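Local coordinates for protein aryl acylamidase (bacterium CSBL00001, PDB 4YJ6) that probably hydrolyses the amide bond of aryl acylamides, releasing an aromatic amine and a carboxylic acid, at residues Gly199-Ile204 / His441-Val446; Ser260-Gly265 / Asp469-Ser474; Gln264-Lys269 / Leu300-Glu305. All blocks are in the same frame, centred on the assembly; numbering follows the deposited sequence.

In the fold
The three contacts step outward from the middle of the amidase fold, their centres about 9, 20 and 27 Å from the centre of the chain. Contact 1 pairs two inner strands of the large mixed sheet; contact 3 lies beside strand 303-306 at one end of the same sheet, about 19 Å away between centres and about 10 Å between nearest atoms. Contact 2 bridges them through helix 467-480. Its I471 CD1 packs at 3.5 Å on F200 CE1 of contact 1, and its V470 CG1 at 3.6 Å on A444 CB. Contacts 2 and 3 share Q264 and G265, their centres about 11 Å apart, and V266 CG1 meets A473 CA at 3.6 Å.

Contact 1: residues Gly199-Ile204 / His441-Val446; sequences GFQPSI and HPSASV
G199 and Q201 form hydrogen-bonded pairs with S445 and S443, and F200 and A444 make the non-hydrogen-bonded pair between them: an antiparallel ladder joining two inner strands of the mixed sheet of the amidase fold. Four backbone bonds hold it, Q201 N to S443 O measuring 2.8 Å. A444 CA adds a CA-H...O contact of 3.1 Å to G199 O.

Polar side chains meet on the face of Q201 and S443. CG of Q201 stands anti to the backbone N (chi1 171°), and a bend at chi2 turns CD toward H441. From there NE2 donates to H441 O at 2.9 Å, which lies close to the amide plane. NE2 also donates to P202 O, from above that carbonyl's plane. OE1 accepts from S443 OG at 2.7 Å and is hydrogen-bonded to T436 as well. An alanine at Q201 would probably leave the H441 and P202 carbonyls without this donor and S443 OG without this acceptor.

On the other face, F200 CD1 touches A444 CB at 3.8 Å, and V470 of helix 467-480 packs on both residues. Past the ladder, S203 OG, hydrogen-bonded to D467, sits 3.3 Å from P442 CD.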
loop_
_atom_site.group_PDB
_atom_site.type_symbol
_atom_site.label_atom_id
_atom_site.label_comp_id
_atom_site.label_asym_id
_atom_site.label_seq_id
_atom_site.Cartn_x
_atom_site.Cartn_y
_atom_site.Cartn_z
ATOM N N GLY A 199 5.076 0.759 -5.069
ATOM C CA GLY A 199 3.743 0.843 -4.493
ATOM C C GLY A 199 2.992 1.952 -5.190
ATOM O O GLY A 199 3.416 3.109 -5.104
ATOM N N PHE A 200 1.864 1.626 -5.837
ATOM C CA PHE A 200 1.126 2.622 -6.627
ATOM C C PHE A 200 -0.176 3.032 -5.930
ATOM O O PHE A 200 -1.081 2.187 -5.783
ATOM C CB PHE A 200 0.782 2.099 -8.043
ATOM C CG PHE A 200 0.297 3.198 -8.950
ATOM C CD1 PHE A 200 1.210 3.938 -9.691
ATOM C CD2 PHE A 200 -1.041 3.527 -9.023
ATOM C CE1 PHE A 200 0.796 4.986 -10.510
ATOM C CE2 PHE A 200 -1.476 4.568 -9.839
ATOM C CZ PHE A 200 -0.546 5.312 -10.568
ATOM N N GLN A 201 -0.266 4.304 -5.520
ATOM C CA GLN A 201 -1.457 4.865 -4.855
ATOM C C GLN A 201 -2.208 5.731 -5.882
ATOM O O GLN A 201 -1.751 6.827 -6.240
ATOM C CB GLN A 201 -1.047 5.685 -3.604
ATOM C CG GLN A 201 -2.227 6.493 -2.964
ATOM C CD GLN A 201 -2.057 7.969 -3.229
ATOM O OE1 GLN A 201 -1.021 8.545 -2.869
ATOM N NE2 GLN A 201 -3.035 8.591 -3.881
ATOM N N PRO A 202 -3.352 5.246 -6.361
ATOM C CA PRO A 202 -4.027 5.949 -7.463
ATOM C C PRO A 202 -4.694 7.248 -7.037
ATOM O O PRO A 202 -4.924 7.483 -5.838
ATOM C CB PRO A 202 -5.143 4.944 -7.917
ATOM C CG PRO A 202 -4.955 3.716 -7.116
ATOM C CD PRO A 202 -4.088 4.050 -5.914
ATOM N N SER A 203 -5.054 8.074 -8.024
ATOM C CA SER A 203 -5.839 9.276 -7.764
ATOM C C SER A 203 -7.112 8.914 -7.030
ATOM O O SER A 203 -7.695 7.869 -7.317
ATOM C CB SER A 203 -6.258 9.906 -9.112
ATOM O OG SER A 203 -5.111 10.354 -9.820
ATOM N N ILE A 204 -7.633 9.815 -6.186
ATOM C CA ILE A 204 -8.937 9.524 -5.597
ATOM C C ILE A 204 -9.980 9.339 -6.736
ATOM O O ILE A 204 -10.032 10.095 -7.716
ATOM C CB ILE A 204 -9.350 10.604 -4.524
ATOM C CG1 ILE A 204 -10.698 10.224 -3.869
ATOM C CG2 ILE A 204 -9.472 12.018 -5.178
ATOM C CD1 ILE A 204 -10.655 8.876 -3.002
ATOM N N HIS A 441 -4.020 13.413 -4.579
ATOM C CA HIS A 441 -3.114 13.248 -5.732
ATOM C C HIS A 441 -2.607 11.835 -5.840
ATOM O O HIS A 441 -2.358 11.213 -4.829
ATOM C CB HIS A 441 -1.900 14.177 -5.528
ATOM C CG HIS A 441 -2.263 15.617 -5.564
ATOM N ND1 HIS A 441 -2.937 16.249 -4.531
ATOM C CD2 HIS A 441 -2.103 16.547 -6.538
ATOM C CE1 HIS A 441 -3.166 17.500 -4.875
ATOM N NE2 HIS A 441 -2.683 17.706 -6.092
ATOM N N PRO A 442 -2.439 11.328 -7.064
ATOM C CA PRO A 442 -1.832 10.009 -7.254
ATOM C C PRO A 442 -0.325 10.057 -6.895
ATOM O O PRO A 442 0.296 11.078 -7.168
ATOM C CB PRO A 442 -1.990 9.778 -8.758
ATOM C CG PRO A 442 -1.932 11.200 -9.390
ATOM C CD PRO A 442 -2.730 12.018 -8.344
ATOM N N SER A 443 0.238 8.985 -6.347
ATOM C CA SER A 443 1.668 8.956 -6.105
ATOM C C SER A 443 2.140 7.510 -6.070
ATOM O O SER A 443 1.344 6.602 -5.835
ATOM C CB SER A 443 2.017 9.663 -4.776
ATOM O OG SER A 443 1.515 8.955 -3.642
ATOM N N ALA A 444 3.434 7.305 -6.286
ATOM C CA ALA A 444 3.965 5.949 -6.198
ATOM C C ALA A 444 5.308 6.004 -5.501
ATOM O O ALA A 444 6.071 6.933 -5.710
ATOM C CB ALA A 444 4.115 5.341 -7.603
ATOM N N SER A 445 5.583 5.003 -4.678
ATOM C CA SER A 445 6.908 4.872 -4.091
ATOM C C SER A 445 7.775 4.025 -5.031
ATOM O O SER A 445 7.438 2.877 -5.311
ATOM C CB SER A 445 6.857 4.238 -2.710
ATOM O OG SER A 445 8.188 4.202 -2.163
ATOM N N VAL A 446 8.889 4.603 -5.492
ATOM C CA VAL A 446 9.877 3.893 -6.311
ATOM C C VAL A 446 11.143 3.587 -5.495
ATOM O O VAL A 446 11.678 4.457 -4.810
ATOM C CB VAL A 446 10.308 4.679 -7.600
ATOM C CG1 VAL A 446 9.120 4.814 -8.550
ATOM C CG2 VAL A 446 10.865 6.085 -7.294
#

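Contact 2: residues Ser260-Gly265 / Asp469-Ser474; sequences SALAQG and DVIAAS
A261 and L262 press on one methyl of I471. Its CG2, anti to the backbone N of I471, has A261 CB at 3.8 Å and L262 CD2 at 3.7 Å. The L262 side chain starts away from the helix, yet its CD2 branch returns to it, and the two larger side chains cross obliquely. V231 of helix 231-241 also packs on both L262 and I471. One residue on, A472 offers its methyl to Q264, CB to CB at 4.0 Å.

The 260-265 loop meets helix 467-480 through a type I beta turn from A261 to Q264, closed by Q264 N bonding to A261 O at 3.2 Å. That helix lies against the large sheet of the amidase fold, where V470 and I471 rest on F200; the CB of I471 points toward the loop although its end leads back to the sheet, and A472 meets the loop with its methyl and CA. The same A261 O also takes a CA-H...O contact of 3.4 Å from A472 CA.

No direct hydrogen bond joins the two segments; a single water does so. It donates to L262 O at 2.8 Å and to A472 O at 2.8 Å, and accepts from G265 N at 2.9 Å, so that one molecule ties the backbone of the turn to that of the helix. G265, at a positive phi of 76°, carries the chain out of the turn just after this N-H. L262 O has a second donor in R479 NH1, from further along the helix.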
loop_
_atom_site.group_PDB
_atom_site.type_symbol
_atom_site.label_atom_id
_atom_site.label_comp_id
_atom_site.label_asym_id
_atom_site.label_seq_id
_atom_site.Cartn_x
_atom_site.Cartn_y
_atom_site.Cartn_z
ATOM N N SER A 260 0.078 2.366 -21.558
ATOM C CA SER A 260 0.411 3.299 -22.622
ATOM C C SER A 260 1.459 4.321 -22.172
ATOM O O SER A 260 2.129 4.936 -23.003
ATOM C CB SER A 260 -0.827 4.019 -23.165
ATOM O OG SER A 260 -1.330 4.982 -22.233
ATOM N N ALA A 261 1.595 4.497 -20.870
ATOM C CA ALA A 261 2.525 5.481 -20.309
ATOM C C ALA A 261 3.928 4.918 -20.061
ATOM O O ALA A 261 4.874 5.683 -19.804
ATOM C CB ALA A 261 1.961 5.996 -18.995
ATOM N N LEU A 262 4.087 3.600 -20.137
ATOM C CA LEU A 262 5.371 2.983 -19.758
ATOM C C LEU A 262 6.540 3.499 -20.595
ATOM O O LEU A 262 7.619 3.715 -20.060
ATOM C CB LEU A 262 5.342 1.452 -19.884
ATOM C CG LEU A 262 4.373 0.773 -18.901
ATOM C CD1 LEU A 262 4.126 -0.684 -19.313
ATOM C CD2 LEU A 262 4.848 0.922 -17.442
ATOM N N ALA A 263 6.324 3.714 -21.883
ATOM C CA ALA A 263 7.425 4.136 -22.764
ATOM C C ALA A 263 7.486 5.635 -23.018
ATOM O O ALA A 263 8.268 6.100 -23.861
ATOM C CB ALA A 263 7.325 3.395 -24.111
ATOM N N GLN A 264 6.687 6.413 -22.303
ATOM C CA GLN A 264 6.509 7.810 -22.627
ATOM C C GLN A 264 7.740 8.677 -22.314
ATOM O O GLN A 264 7.988 9.665 -23.000
ATOM C CB GLN A 264 5.343 8.310 -21.811
ATOM C CG GLN A 264 4.909 9.665 -22.147
ATOM C CD GLN A 264 3.519 9.893 -21.618
ATOM O OE1 GLN A 264 3.297 10.822 -20.846
ATOM N NE2 GLN A 264 2.560 9.023 -22.011
ATOM N N GLY A 265 8.472 8.331 -21.258
ATOM C CA GLY A 265 9.615 9.134 -20.824
ATOM C C GLY A 265 9.185 10.413 -20.103
ATOM O O GLY A 265 7.997 10.627 -19.833
ATOM N N ASP A 469 1.048 10.101 -15.690
ATOM C CA ASP A 469 2.321 10.836 -15.537
ATOM C C ASP A 469 3.175 10.135 -14.477
ATOM O O ASP A 469 4.406 10.078 -14.577
ATOM C CB ASP A 469 2.080 12.280 -15.062
ATOM C CG ASP A 469 1.602 13.223 -16.167
ATOM O OD1 ASP A 469 1.668 12.855 -17.363
ATOM O OD2 ASP A 469 1.183 14.365 -15.822
ATOM N N VAL A 470 2.530 9.646 -13.425
ATOM C CA VAL A 470 3.249 8.940 -12.351
ATOM C C VAL A 470 3.830 7.643 -12.915
ATOM O O VAL A 470 4.991 7.324 -12.654
ATOM C CB VAL A 470 2.356 8.646 -11.147
ATOM C CG1 VAL A 470 3.119 7.833 -10.065
ATOM C CG2 VAL A 470 1.846 9.966 -10.541
ATOM N N ILE A 471 3.032 6.896 -13.669
ATOM C CA ILE A 471 3.530 5.667 -14.304
ATOM C C ILE A 471 4.725 6.028 -15.221
ATOM O O ILE A 471 5.746 5.367 -15.192
ATOM C CB ILE A 471 2.445 4.969 -15.143
ATOM C CG1 ILE A 471 1.332 4.384 -14.244
ATOM C CG2 ILE A 471 3.047 3.874 -16.000
ATOM C CD1 ILE A 471 1.776 3.186 -13.373
ATOM N N ALA A 472 4.578 7.064 -16.043
ATOM C CA ALA A 472 5.632 7.398 -17.026
ATOM C C ALA A 472 6.948 7.712 -16.300
ATOM O O ALA A 472 8.038 7.198 -16.655
ATOM C CB ALA A 472 5.217 8.582 -17.867
ATOM N N ALA A 473 6.871 8.557 -15.284
ATOM C CA ALA A 473 8.091 8.903 -14.534
ATOM C C ALA A 473 8.683 7.678 -13.808
ATOM O O ALA A 473 9.918 7.525 -13.704
ATOM C CB ALA A 473 7.769 10.008 -13.531
ATOM N N SER A 474 7.810 6.833 -13.255
ATOM C CA SER A 474 8.252 5.656 -12.534
ATOM C C SER A 474 8.999 4.726 -13.481
ATOM O O SER A 474 10.044 4.189 -13.118
ATOM C CB SER A 474 7.033 4.899 -11.937
ATOM O OG SER A 474 6.364 5.711 -10.978
HETATM O O HOH W 1 8.386 6.267 -19.238
#

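Contact 3: residues Gln264-Lys269 / Leu300-Glu305; sequences QGVRGK and LGAHVE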
loop_
_atom_site.group_PDB
_atom_site.type_symbol
_atom_site.label_atom_id
_atom_site.label_comp_id
_atom_site.label_asym_id
_atom_site.label_seq_id
_atom_site.Cartn_x
_atom_site.Cartn_y
_atom_site.Cartn_z
ATOM N N GLN A 264 6.687 6.413 -22.303
ATOM C CA GLN A 264 6.509 7.810 -22.627
ATOM C C GLN A 264 7.740 8.677 -22.314
ATOM O O GLN A 264 7.988 9.665 -23.000
ATOM C CB GLN A 264 5.343 8.310 -21.811
ATOM C CG GLN A 264 4.909 9.665 -22.147
ATOM C CD GLN A 264 3.519 9.893 -21.618
ATOM O OE1 GLN A 264 3.297 10.822 -20.846
ATOM N NE2 GLN A 264 2.560 9.023 -22.011
ATOM N N GLY A 265 8.472 8.331 -21.258
ATOM C CA GLY A 265 9.615 9.134 -20.824
ATOM C C GLY A 265 9.185 10.413 -20.103
ATOM O O GLY A 265 7.997 10.627 -19.833
ATOM N N VAL A 266 10.152 11.277 -19.768
ATOM C CA VAL A 266 9.852 12.491 -18.998
ATOM C C VAL A 266 10.544 13.709 -19.637
ATOM O O VAL A 266 10.706 14.741 -19.002
ATOM C CB VAL A 266 10.338 12.378 -17.533
ATOM C CG1 VAL A 266 9.571 11.239 -16.805
ATOM C CG2 VAL A 266 11.827 12.092 -17.497
ATOM N N ARG A 267 10.922 13.584 -20.899
ATOM C CA ARG A 267 11.633 14.675 -21.561
ATOM C C ARG A 267 10.774 15.932 -21.545
ATOM O O ARG A 267 9.602 15.892 -21.953
ATOM C CB ARG A 267 11.908 14.312 -23.015
ATOM C CG ARG A 267 13.190 13.605 -23.236
ATOM C CD ARG A 267 13.966 14.252 -24.425
ATOM N NE ARG A 267 15.251 14.775 -23.977
ATOM C CZ ARG A 267 16.259 14.011 -23.567
ATOM N NH1 ARG A 267 16.132 12.687 -23.557
ATOM N NH2 ARG A 267 17.396 14.573 -23.164
ATOM N N GLY A 268 11.367 17.034 -21.083
ATOM C CA GLY A 268 10.696 18.319 -21.064
ATOM C C GLY A 268 9.836 18.561 -19.837
ATOM O O GLY A 268 9.321 19.665 -19.637
ATOM N N LYS A 269 9.652 17.544 -19.001
ATOM C CA LYS A 269 8.818 17.740 -17.819
ATOM C C LYS A 269 9.495 18.635 -16.809
ATOM O O LYS A 269 10.715 18.637 -16.707
ATOM C CB LYS A 269 8.492 16.390 -17.171
ATOM C CG LYS A 269 7.614 15.502 -18.072
ATOM C CD LYS A 269 6.252 16.159 -18.384
ATOM C CE LYS A 269 5.329 15.154 -19.107
ATOM N NZ LYS A 269 4.102 15.829 -19.572
ATOM N N LEU A 300 17.535 12.362 -18.055
ATOM C CA LEU A 300 16.535 11.951 -19.012
ATOM C C LEU A 300 15.825 13.107 -19.714
ATOM O O LEU A 300 14.831 12.903 -20.406
ATOM C CB LEU A 300 15.508 11.054 -18.316
ATOM C CG LEU A 300 16.122 9.818 -17.671
ATOM C CD1 LEU A 300 15.050 9.113 -16.868
ATOM C CD2 LEU A 300 16.709 8.850 -18.718
ATOM N N GLY A 301 16.316 14.322 -19.522
ATOM C CA GLY A 301 15.741 15.451 -20.221
ATOM C C GLY A 301 14.651 16.190 -19.458
ATOM O O GLY A 301 14.004 17.044 -20.029
ATOM N N ALA A 302 14.438 15.869 -18.185
ATOM C CA ALA A 302 13.526 16.668 -17.369
ATOM C C ALA A 302 14.283 17.805 -16.684
ATOM O O ALA A 302 15.510 17.764 -16.567
ATOM C CB ALA A 302 12.828 15.781 -16.302
ATOM N N HIS A 303 13.548 18.801 -16.205
ATOM C CA HIS A 303 14.150 19.908 -15.458
ATOM C C HIS A 303 13.720 19.776 -14.019
ATOM O O HIS A 303 12.530 19.732 -13.747
ATOM C CB HIS A 303 13.680 21.234 -16.043
ATOM C CG HIS A 303 13.786 21.284 -17.537
ATOM N ND1 HIS A 303 12.718 21.017 -18.374
ATOM C CD2 HIS A 303 14.853 21.500 -18.345
ATOM C CE1 HIS A 303 13.117 21.096 -19.633
ATOM N NE2 HIS A 303 14.406 21.392 -19.642
ATOM N N VAL A 304 14.679 19.660 -13.113
ATOM C CA VAL A 304 14.354 19.429 -11.706
ATOM C C VAL A 304 14.831 20.634 -10.905
ATOM O O VAL A 304 15.964 21.108 -11.115
ATOM C CB VAL A 304 15.055 18.168 -11.160
ATOM C CG1 VAL A 304 14.708 17.942 -9.689
ATOM C CG2 VAL A 304 14.684 16.906 -11.998
ATOM N N GLU A 305 13.997 21.121 -9.993
ATOM C CA GLU A 305 14.452 22.173 -9.064
ATOM C C GLU A 305 13.777 22.017 -7.709
ATOM O O GLU A 305 12.664 21.462 -7.612
ATOM C CB GLU A 305 14.194 23.569 -9.643
ATOM C CG GLU A 305 12.750 23.951 -9.665
ATOM C CD GLU A 305 12.448 25.227 -10.486
ATOM O OE1 GLU A 305 12.738 25.275 -11.704
ATOM O OE2 GLU A 305 11.860 26.155 -9.922
HETATM O O HOH W 2 12.623 10.413 -20.660
#
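R267 lays one face of its guanidinium over bare backbone: G301 CA and L300 O both lie 3.4 Å from the R267 plane, toward its rim. The chain bends at chi2 (-132°) and chi3 to bring the group there, and a beta carbon on G301 would probably clash with R267 NE as placed. NH1 comes near L300 O, but at an angle too poor for a hydrogen bond.

G301 is the C-prime residue of the Schellman motif that ends helix 284-299, with A302 N bonded to F297 O and G301 N to T298 O. The helix connects the neighbouring parallel strands 270-273 and 303-306 as a beta-alpha-beta crossover, and the contact sits where the chain enters the first strand and the second begins.

Backbone bonds fasten the type II turn V266-K269 to this corner. G268 N donates to G301 O at 2.8 Å, nearly straight but from above the carbonyl plane. H303 N bonds to K269 O at 2.9 Å, and within the turn K269 N reaches V266 O.

V266 CG2 meets L300 CB at 3.9 Å and A302 CB at 4.0 Å; A476 of helix 467-480 packs on both V266 and L300. A water accepts from V266 N and gives a weak bond to L300 O. The H303 ring presents its edge to G268 O, which lies in the ring plane 3.9 Å from ND1.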